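Local coordinates for protein EmGH1 (Erythrobacter marinus, PDB 5Z87) that probably hydrolyses beta-glucosidic bonds, releasing sugar units from glucosides as a member of glycoside hydrolase family 3, and binds magnesium ions, at residues 109-112 / 113-117; 168-172 / 173-177; 254-257 / 258-262; 743-747 / 748-752. One frame throughout, in Å; residues are numbered along the deposited sequence.

Contact 1. Residues 109-112 / 113-117; sequences MAMQ and QEVVS. With EDO (1,2-ethanediol), chain M.
V115 meets M111 one helical turn back, its branched side chain lying against the M111 carbonyl to which its own backbone N donates. CG1 stands anti to the backbone N (chi1 175°), which turns CG2 back toward that N and brings V115 CG2 to 3.2 Å from M111 O. The CE methyl of M111 reaches V115 CG2 more loosely, at 4.3 Å; a flexible thioether and a compact valine suit this buried flank. Q112 runs alongside V115 and points the same way; bending at chi2 (-78°), it carries OE1 to 4.0 Å from V115 CB. On the outer flank the aliphatic part of E114 crosses the helix surface, with E114 CG 3.4 Å from A110 O.

Beneath these side chains run the i to i+4 bonds of the helix. Q113, E114, V115 and V116 donate in turn to M109, A110, M111 and Q112, and the bond from V116 N to Q112 O is short and straight (2.7 Å, 168°). At the end of the segment S117 OG donates to E114 O at 3.0 Å, and an ethanediol, probably from the crystallisation liquor, donates from its O1 to S117 O.

Farther out, Q112 OE1 accepts from A125 N, just before strand 126-129, and E114 OE1 forms a salt bridge with R118. Helix 101-116 links strands 91-93 and 126-129 in a beta-alpha-beta unit of the TIM-barrel domain. The helix is thus two-sided: methyl groups and an amide whose polar atoms are satisfied face inward, whereas the carboxylate stays at the partly exposed flank with an opposite charge to balance it.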
loop_
_atom_site.group_PDB
_atom_site.type_symbol
_atom_site.label_atom_id
_atom_site.label_comp_id
_atom_site.label_asym_id
_atom_site.label_seq_id
_atom_site.Cartn_x
_atom_site.Cartn_y
_atom_site.Cartn_z
ATOM N N MET A 109 -27.154 -15.267 35.053
ATOM C CA MET A 109 -28.278 -14.920 35.920
ATOM C C MET A 109 -27.787 -14.444 37.279
ATOM O O MET A 109 -28.134 -13.347 37.724
ATOM C CB MET A 109 -29.209 -16.115 36.063
ATOM C CG MET A 109 -30.080 -16.302 34.847
ATOM S SD MET A 109 -30.574 -18.003 34.701
ATOM C CE MET A 109 -31.928 -18.084 35.887
ATOM N N ALA A 110 -26.916 -15.229 37.914
ATOM C CA ALA A 110 -26.352 -14.829 39.200
ATOM C C ALA A 110 -25.676 -13.467 39.110
ATOM O O ALA A 110 -25.858 -12.622 39.993
ATOM C CB ALA A 110 -25.365 -15.893 39.686
ATOM N N MET A 111 -24.894 -13.228 38.047
ATOM C CA MET A 111 -24.186 -11.954 37.919
ATOM C C MET A 111 -25.156 -10.811 37.671
ATOM O O MET A 111 -25.001 -9.725 38.240
ATOM C CB MET A 111 -23.153 -12.018 36.786
ATOM C CG MET A 111 -22.336 -10.723 36.586
ATOM S SD MET A 111 -21.817 -10.427 34.851
ATOM C CE MET A 111 -23.371 -9.826 34.181
ATOM N N GLN A 112 -26.161 -11.036 36.825
ATOM C CA GLN A 112 -27.134 -9.987 36.551
ATOM C C GLN A 112 -27.889 -9.585 37.814
ATOM O O GLN A 112 -28.193 -8.403 38.008
ATOM C CB GLN A 112 -28.100 -10.453 35.468
ATOM C CG GLN A 112 -27.479 -10.477 34.087
ATOM C CD GLN A 112 -27.392 -9.100 33.465
ATOM O OE1 GLN A 112 -26.942 -8.140 34.092
ATOM N NE2 GLN A 112 -27.844 -8.992 32.226
ATOM N N GLN A 113 -28.185 -10.557 38.688
ATOM C CA GLN A 113 -28.865 -10.257 39.945
ATOM C C GLN A 113 -28.005 -9.349 40.813
ATOM O O GLN A 113 -28.517 -8.427 41.455
ATOM C CB GLN A 113 -29.201 -11.569 40.670
ATOM C CG GLN A 113 -30.190 -11.487 41.830
ATOM C CD GLN A 113 -30.528 -12.874 42.421
ATOM O OE1 GLN A 113 -31.090 -13.740 41.736
ATOM N NE2 GLN A 113 -30.171 -13.087 43.690
ATOM N N GLU A 114 -26.685 -9.579 40.821
ATOM C CA GLU A 114 -25.765 -8.672 41.509
ATOM C C GLU A 114 -25.779 -7.284 40.885
ATOM O O GLU A 114 -25.650 -6.272 41.588
ATOM C CB GLU A 114 -24.342 -9.226 41.465
ATOM C CG GLU A 114 -24.166 -10.538 42.160
ATOM C CD GLU A 114 -24.086 -10.386 43.671
ATOM O OE1 GLU A 114 -24.059 -9.228 44.162
ATOM O OE2 GLU A 114 -24.049 -11.431 44.360
ATOM N N VAL A 115 -25.888 -7.220 39.560
ATOM C CA VAL A 115 -25.916 -5.931 38.884
ATOM C C VAL A 115 -27.226 -5.217 39.182
ATOM O O VAL A 115 -27.247 -4.050 39.590
ATOM C CB VAL A 115 -25.712 -6.124 37.371
ATOM C CG1 VAL A 115 -25.858 -4.807 36.632
ATOM C CG2 VAL A 115 -24.367 -6.787 37.092
ATOM N N VAL A 116 -28.338 -5.919 38.985
ATOM C CA VAL A 116 -29.661 -5.314 39.115
ATOM C C VAL A 116 -29.905 -4.863 40.553
ATOM O O VAL A 116 -30.536 -3.826 40.799
ATOM C CB VAL A 116 -30.725 -6.317 38.619
ATOM C CG1 VAL A 116 -32.072 -6.113 39.314
ATOM C CG2 VAL A 116 -30.874 -6.218 37.092
ATOM N N SER A 117 -29.383 -5.610 41.523
ATOM C CA SER A 117 -29.567 -5.238 42.918
ATOM C C SER A 117 -28.807 -3.975 43.289
ATOM O O SER A 117 -29.090 -3.382 44.333
ATOM C CB SER A 117 -29.113 -6.372 43.828
ATOM O OG SER A 117 -27.700 -6.430 43.785
HETATM C C1 EDO M . -31.442 -1.664 46.325
HETATM O O1 EDO M . -30.698 -1.044 45.266
HETATM C C2 EDO M . -30.503 -2.272 47.362
HETATM O O2 EDO M . -31.040 -2.048 48.672
#

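Contact 2. Residues 168-172 / 173-177; sequences EARSR and GSQGC
The backbone of 168-177 ends its helix in a Schellman motif: S174 N donates to A169 O and G173 N to R170 O, each at 3.0 Å, around G173 at the C-prime position with phi 100°. Glycine suits this spot because a beta carbon there would collide with R172 O. Past the turn the chain enters strand 176-177 of the TIM-barrel domain.

Side chains fold across the same turn. R170 bends at chi2 (60°), which lays its guanidinium beside Q175, whose CG sits over one face near the rim, 3.4 Å from R170 NE. The Q175 amide is turned 77° from the guanidinium plane, and it is the CB and CG methylenes, not the polar end, that touch it. That polar end is engaged elsewhere, with Q175 OE1 accepting from V127 N, while R170 NH1 and NH2 donate to C383 O and R227 O. With a leucine at R170, both of those carbonyls would probably lose their donor and the flank of Q175 its flat cover. S174 is small enough to pack its CB against A169 CB at 4.2 Å, and its OG is hydrogen-bonded to V127 O. A CA-H···O contact also spans the turn, R170 CA lying 3.1 Å from S174 O.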
loop_
_atom_site.group_PDB
_atom_site.type_symbol
_atom_site.label_atom_id
_atom_site.label_comp_id
_atom_site.label_asym_id
_atom_site.label_seq_id
_atom_site.Cartn_x
_atom_site.Cartn_y
_atom_site.Cartn_z
ATOM N N GLU A 168 -28.605 -19.293 20.343
ATOM C CA GLU A 168 -27.668 -19.887 21.284
ATOM C C GLU A 168 -27.103 -18.831 22.226
ATOM O O GLU A 168 -26.904 -19.094 23.418
ATOM C CB GLU A 168 -26.545 -20.617 20.526
ATOM C CG GLU A 168 -27.036 -21.745 19.605
ATOM C CD GLU A 168 -25.944 -22.729 19.160
ATOM O OE1 GLU A 168 -24.794 -22.681 19.667
ATOM O OE2 GLU A 168 -26.254 -23.567 18.281
ATOM N N ALA A 169 -26.859 -17.624 21.714
ATOM C CA ALA A 169 -26.271 -16.578 22.544
ATOM C C ALA A 169 -27.283 -16.049 23.560
ATOM O O ALA A 169 -26.980 -15.936 24.752
ATOM C CB ALA A 169 -25.734 -15.444 21.660
ATOM N N ARG A 170 -28.492 -15.720 23.103
ATOM C CA ARG A 170 -29.485 -15.119 23.990
ATOM C C ARG A 170 -29.926 -16.106 25.070
ATOM O O ARG A 170 -30.073 -15.734 26.241
ATOM C CB ARG A 170 -30.674 -14.617 23.164
ATOM C CG ARG A 170 -31.633 -13.696 23.913
ATOM C CD ARG A 170 -30.920 -12.445 24.422
ATOM N NE ARG A 170 -31.695 -11.711 25.421
ATOM C CZ ARG A 170 -32.441 -10.644 25.149
ATOM N NH1 ARG A 170 -33.123 -10.033 26.114
ATOM N NH2 ARG A 170 -32.510 -10.187 23.908
ATOM N N SER A 171 -30.100 -17.376 24.709
ATOM C CA SER A 171 -30.459 -18.380 25.704
ATOM C C SER A 171 -29.385 -18.538 26.772
ATOM O O SER A 171 -29.693 -18.964 27.891
ATOM C CB SER A 171 -30.728 -19.730 25.025
ATOM O OG SER A 171 -29.511 -20.315 24.596
ATOM N N ARG A 172 -28.137 -18.203 26.464
ATOM C CA ARG A 172 -27.048 -18.281 27.433
ATOM C C ARG A 172 -26.791 -16.950 28.138
ATOM O O ARG A 172 -25.808 -16.824 28.873
ATOM C CB ARG A 172 -25.764 -18.784 26.754
ATOM C CG ARG A 172 -25.869 -20.227 26.235
ATOM C CD ARG A 172 -24.705 -20.626 25.317
ATOM N NE ARG A 172 -23.463 -20.773 26.066
ATOM C CZ ARG A 172 -22.542 -21.696 25.817
ATOM N NH1 ARG A 172 -22.710 -22.561 24.816
ATOM N NH2 ARG A 172 -21.452 -21.757 26.570
ATOM N N GLY A 173 -27.650 -15.957 27.938
ATOM C CA GLY A 173 -27.548 -14.726 28.686
ATOM C C GLY A 173 -26.877 -13.579 27.970
ATOM O O GLY A 173 -26.774 -12.492 28.544
ATOM N N SER A 174 -26.425 -13.773 26.741
ATOM C CA SER A 174 -25.808 -12.691 25.986
ATOM C C SER A 174 -26.855 -12.004 25.122
ATOM O O SER A 174 -27.546 -12.664 24.345
ATOM C CB SER A 174 -24.674 -13.233 25.112
ATOM O OG SER A 174 -24.178 -12.241 24.231
ATOM N N GLN A 175 -26.973 -10.684 25.246
ATOM C CA GLN A 175 -27.911 -9.948 24.406
ATOM C C GLN A 175 -27.201 -8.961 23.483
ATOM O O GLN A 175 -27.861 -8.110 22.872
ATOM C CB GLN A 175 -28.938 -9.201 25.260
ATOM C CG GLN A 175 -29.158 -9.813 26.639
ATOM C CD GLN A 175 -28.169 -9.236 27.650
ATOM O OE1 GLN A 175 -27.059 -8.845 27.281
ATOM N NE2 GLN A 175 -28.572 -9.160 28.918
ATOM N N GLY A 176 -25.885 -9.036 23.371
ATOM C CA GLY A 176 -25.170 -8.234 22.390
ATOM C C GLY A 176 -23.872 -8.903 22.008
ATOM O O GLY A 176 -23.277 -9.642 22.802
ATOM N N CYS A 177 -23.430 -8.657 20.775
ATOM C CA CYS A 177 -22.154 -9.199 20.331
ATOM C C CYS A 177 -21.347 -8.144 19.592
ATOM O O CYS A 177 -21.878 -7.155 19.073
ATOM C CB CYS A 177 -22.331 -10.435 19.435
ATOM S SG CYS A 177 -23.180 -10.085 17.901
#

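Contact 3. Residues 254-257 / 258-262; sequences PVEM and QNVVL
N259 and V255 lie side by side and point the same way, an amide next to an isopropyl group. N259 CG lies anti to its own carbonyl carbon (chi1 -59°), which folds the amide back along the helix, so that ND2 donates to V255 O at 2.7 Å. The acceptor lies in the amide plane, while the donor is tilted 32° from the carbonyl plane. V255 O also takes N259 N, so two donors of one residue grip it. Replacing N259 by an alanine is likely to leave R753 N, which donates to N259 OD1, without that acceptor and V255 O with one grip fewer.

M257 runs obliquely across both V261 and L262, its flexible chain bent at chi2 and chi3 to fit between branched neighbours: SD lies 3.8 Å from V261 CB, and M257 CG meets L262 CD1 at 3.6 Å. Here the helix widens into a pi-type turn, where L262 N donates to M257 O at 3.0 Å.

At the helix start D285 of the second subunit accepts from V255 N and E256 N, and E256 OE1 is hydrogen-bonded to ND1 of H251 of that subunit. On the flank of V255 and N259, helix 254-261 packs against strand 752-753 of the fibronectin type III-like domain.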
loop_
_atom_site.group_PDB
_atom_site.type_symbol
_atom_site.label_atom_id
_atom_site.label_comp_id
_atom_site.label_asym_id
_atom_site.label_seq_id
_atom_site.Cartn_x
_atom_site.Cartn_y
_atom_site.Cartn_z
ATOM N N PRO A 254 -11.355 10.353 0.922
ATOM C CA PRO A 254 -12.788 10.458 1.269
ATOM C C PRO A 254 -13.718 9.808 0.257
ATOM O O PRO A 254 -14.739 9.242 0.659
ATOM C CB PRO A 254 -13.023 11.973 1.370
ATOM C CG PRO A 254 -11.858 12.601 0.623
ATOM C CD PRO A 254 -10.703 11.673 0.844
ATOM N N VAL A 255 -13.401 9.837 -1.036
ATOM C CA VAL A 255 -14.283 9.186 -1.998
ATOM C C VAL A 255 -14.152 7.673 -1.902
ATOM O O VAL A 255 -15.155 6.946 -1.899
ATOM C CB VAL A 255 -13.997 9.700 -3.419
ATOM C CG1 VAL A 255 -14.887 8.998 -4.411
ATOM C CG2 VAL A 255 -14.219 11.210 -3.478
ATOM N N GLU A 256 -12.917 7.178 -1.815
ATOM C CA GLU A 256 -12.685 5.766 -1.533
ATOM C C GLU A 256 -13.436 5.331 -0.270
ATOM O O GLU A 256 -14.139 4.315 -0.269
ATOM C CB GLU A 256 -11.180 5.521 -1.391
ATOM C CG GLU A 256 -10.805 4.081 -1.050
ATOM C CD GLU A 256 -9.329 3.922 -0.707
ATOM O OE1 GLU A 256 -8.658 4.945 -0.486
ATOM O OE2 GLU A 256 -8.836 2.771 -0.653
ATOM N N MET A 257 -13.330 6.119 0.804
ATOM C CA MET A 257 -14.030 5.788 2.045
ATOM C C MET A 257 -15.540 5.677 1.831
ATOM O O MET A 257 -16.181 4.745 2.330
ATOM C CB MET A 257 -13.709 6.834 3.110
ATOM C CG MET A 257 -14.484 6.655 4.392
ATOM S SD MET A 257 -13.986 5.232 5.383
ATOM C CE MET A 257 -12.407 5.752 6.016
ATOM N N GLN A 258 -16.113 6.583 1.037
ATOM C CA GLN A 258 -17.551 6.584 0.798
ATOM C C GLN A 258 -18.005 5.413 -0.069
ATOM O O GLN A 258 -19.125 4.918 0.106
ATOM C CB GLN A 258 -17.970 7.909 0.143
ATOM C CG GLN A 258 -18.106 9.078 1.134
ATOM C CD GLN A 258 -19.321 8.923 2.052
ATOM O OE1 GLN A 258 -20.285 8.252 1.702
ATOM N NE2 GLN A 258 -19.273 9.542 3.220
ATOM N N ASN A 259 -17.172 4.955 -1.008
ATOM C CA ASN A 259 -17.617 3.958 -1.975
ATOM C C ASN A 259 -16.994 2.580 -1.800
ATOM O O ASN A 259 -17.480 1.629 -2.425
ATOM C CB ASN A 259 -17.351 4.453 -3.405
ATOM C CG ASN A 259 -18.053 5.767 -3.691
ATOM O OD1 ASN A 259 -19.186 5.776 -4.141
ATOM N ND2 ASN A 259 -17.373 6.883 -3.432
ATOM N N VAL A 260 -15.941 2.437 -0.992
ATOM C CA VAL A 260 -15.329 1.133 -0.711
ATOM C C VAL A 260 -15.630 0.683 0.707
ATOM O O VAL A 260 -16.224 -0.373 0.921
ATOM C CB VAL A 260 -13.803 1.154 -0.962
ATOM C CG1 VAL A 260 -13.196 -0.185 -0.581
ATOM C CG2 VAL A 260 -13.479 1.492 -2.401
ATOM N N VAL A 261 -15.213 1.469 1.693
ATOM C CA VAL A 261 -15.119 0.995 3.067
ATOM C C VAL A 261 -16.462 1.108 3.783
ATOM O O VAL A 261 -16.899 0.170 4.460
ATOM C CB VAL A 261 -14.007 1.778 3.794
ATOM C CG1 VAL A 261 -13.924 1.380 5.247
ATOM C CG2 VAL A 261 -12.658 1.567 3.084
ATOM N N LEU A 262 -17.134 2.248 3.644
ATOM C CA LEU A 262 -18.375 2.582 4.346
ATOM C C LEU A 262 -19.649 1.866 3.890
ATOM O O LEU A 262 -20.552 1.710 4.718
ATOM C CB LEU A 262 -18.631 4.091 4.257
ATOM C CG LEU A 262 -17.660 4.980 5.034
ATOM C CD1 LEU A 262 -18.070 6.437 4.893
ATOM C CD2 LEU A 262 -17.588 4.564 6.505
#

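Contact 4. Residues 743-747 / 748-752; sequences FELGP and EDFGY
The F750 ring meets the backbone bend at L745 and G746 obliquely, its far end on L745: F750 CZ is 3.4 Å from L745 CB, and the two side chains cross at about a right angle. The second flat group, the D749 carboxylate, uses the anti lone pair of OD2 to accept from G746 N at 2.9 Å, while L745 CD2 packs on its carbon, D749 CG, at 3.5 Å. This is half of a capping box. G746 is the N-cap of the short helix 747-750 and D749 its third residue, but a glycine N-cap has no side chain to return the bond.

Its carbonyl answers instead. G746 O accepts from D749 N at 2.7 Å, the donor standing 50° out of the carbonyl plane, and from F750 N at 3.0 Å. P747 suits the first turn, where a missing N-H costs nothing. E748 folds back with CG between the backbone N and the carbonyl carbon (chi1 75°), bringing OE1 beside the proline ring; its OE2 forms a salt bridge with R688, which also pairs with E744.

The turn follows strand 738-745 of the fibronectin type III-like domain, where L745 packs on L709 and I711 of strand 703-713. Such a buried position suits leucine and phenylalanine. At the helix end G751 N donates to P747 O at 3.0 Å.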
loop_
_atom_site.group_PDB
_atom_site.type_symbol
_atom_site.label_atom_id
_atom_site.label_comp_id
_atom_site.label_asym_id
_atom_site.label_seq_id
_atom_site.Cartn_x
_atom_site.Cartn_y
_atom_site.Cartn_z
ATOM N N PHE A 743 -32.057 -9.214 -12.757
ATOM C CA PHE A 743 -31.475 -8.218 -11.869
ATOM C C PHE A 743 -32.159 -6.873 -12.087
ATOM O O PHE A 743 -32.734 -6.599 -13.148
ATOM C CB PHE A 743 -29.966 -8.050 -12.109
ATOM C CG PHE A 743 -29.159 -9.296 -11.887
ATOM C CD1 PHE A 743 -28.752 -9.650 -10.617
ATOM C CD2 PHE A 743 -28.776 -10.089 -12.953
ATOM C CE1 PHE A 743 -27.988 -10.793 -10.404
ATOM C CE2 PHE A 743 -28.017 -11.226 -12.748
ATOM C CZ PHE A 743 -27.623 -11.577 -11.468
ATOM N N GLU A 744 -32.056 -6.004 -11.092
ATOM C CA GLU A 744 -32.540 -4.640 -11.269
ATOM C C GLU A 744 -31.514 -3.677 -10.698
ATOM O O GLU A 744 -31.069 -3.842 -9.558
ATOM C CB GLU A 744 -33.913 -4.428 -10.609
ATOM C CG GLU A 744 -34.645 -3.196 -11.157
ATOM C CD GLU A 744 -36.076 -3.046 -10.648
ATOM O OE1 GLU A 744 -36.297 -2.215 -9.747
ATOM O OE2 GLU A 744 -36.981 -3.745 -11.158
ATOM N N LEU A 745 -31.144 -2.678 -11.493
ATOM C CA LEU A 745 -30.169 -1.673 -11.106
ATOM C C LEU A 745 -30.836 -0.307 -11.027
ATOM O O LEU A 745 -31.841 -0.050 -11.697
ATOM C CB LEU A 745 -29.010 -1.640 -12.108
ATOM C CG LEU A 745 -28.166 -2.906 -12.067
ATOM C CD1 LEU A 745 -27.142 -2.883 -13.171
ATOM C CD2 LEU A 745 -27.505 -2.987 -10.722
ATOM N N GLY A 746 -30.271 0.573 -10.207
ATOM C CA GLY A 746 -30.777 1.922 -10.093
ATOM C C GLY A 746 -29.711 2.961 -9.807
ATOM O O GLY A 746 -28.502 2.700 -9.894
ATOM N N PRO A 747 -30.158 4.170 -9.444
ATOM C CA PRO A 747 -29.219 5.282 -9.190
ATOM C C PRO A 747 -28.108 4.960 -8.207
ATOM O O PRO A 747 -26.969 5.399 -8.396
ATOM C CB PRO A 747 -30.135 6.379 -8.625
ATOM C CG PRO A 747 -31.484 6.066 -9.182
ATOM C CD PRO A 747 -31.562 4.563 -9.227
ATOM N N GLU A 748 -28.426 4.238 -7.135
ATOM C CA GLU A 748 -27.418 3.866 -6.156
ATOM C C GLU A 748 -26.396 2.915 -6.745
ATOM O O GLU A 748 -25.306 2.772 -6.184
ATOM C CB GLU A 748 -28.078 3.227 -4.926
ATOM C CG GLU A 748 -28.560 1.791 -5.156
ATOM C CD GLU A 748 -29.981 1.676 -5.764
ATOM O OE1 GLU A 748 -30.468 2.656 -6.383
ATOM O OE2 GLU A 748 -30.598 0.585 -5.619
ATOM N N ASP A 749 -26.718 2.276 -7.868
ATOM C CA ASP A 749 -25.797 1.362 -8.525
ATOM C C ASP A 749 -24.956 2.060 -9.581
ATOM O O ASP A 749 -23.753 1.803 -9.680
ATOM C CB ASP A 749 -26.573 0.207 -9.159
ATOM C CG ASP A 749 -27.334 -0.596 -8.131
ATOM O OD1 ASP A 749 -26.692 -1.091 -7.180
ATOM O OD2 ASP A 749 -28.571 -0.708 -8.254
ATOM N N PHE A 750 -25.580 2.952 -10.353
ATOM C CA PHE A 750 -24.936 3.601 -11.484
ATOM C C PHE A 750 -24.097 4.809 -11.088
ATOM O O PHE A 750 -23.207 5.204 -11.845
ATOM C CB PHE A 750 -25.994 4.053 -12.482
ATOM C CG PHE A 750 -26.763 2.934 -13.100
ATOM C CD1 PHE A 750 -26.122 1.780 -13.509
ATOM C CD2 PHE A 750 -28.136 3.043 -13.287
ATOM C CE1 PHE A 750 -26.829 0.752 -14.108
ATOM C CE2 PHE A 750 -28.856 2.021 -13.880
ATOM C CZ PHE A 750 -28.203 0.875 -14.298
ATOM N N GLY A 751 -24.381 5.429 -9.944
ATOM C CA GLY A 751 -23.670 6.602 -9.506
ATOM C C GLY A 751 -22.629 6.260 -8.461
ATOM O O GLY A 751 -22.333 5.097 -8.189
ATOM N N TYR A 752 -22.061 7.305 -7.867
ATOM C CA TYR A 752 -21.084 7.127 -6.805
ATOM C C TYR A 752 -21.216 8.305 -5.860
ATOM O O TYR A 752 -21.762 9.348 -6.224
ATOM C CB TYR A 752 -19.658 7.007 -7.363
ATOM C CG TYR A 752 -19.040 8.325 -7.764
ATOM C CD1 TYR A 752 -19.360 8.935 -8.970
ATOM C CD2 TYR A 752 -18.134 8.957 -6.933
ATOM C CE1 TYR A 752 -18.790 10.160 -9.325
ATOM C CE2 TYR A 752 -17.555 10.163 -7.280
ATOM C CZ TYR A 752 -17.879 10.759 -8.468
ATOM O OH TYR A 752 -17.288 11.967 -8.777
HETATM O O HOH W 1 -29.673 -3.332 -6.994
#

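In the fold
From the N terminus the four contacts follow one another in series, none nesting or crossing. Contact 1 stays inside helix 101-116, so it closes no loop beyond helical turns; contact 2 closes the turn from helix 155-171 into strand 176-177. The two meet through the amides of Q112 and Q175, joining successive parts of the TIM-barrel domain. Contact 3, whose nearest atoms are about 17 Å from those of contact 2, lies in helix 254-261 of the same domain. Contact 4 closes the corner from strand 738-745 through helix 747-750 in the fibronectin type III-like domain, and its Y752 packs on V255 and N259, tying that domain to the barrel.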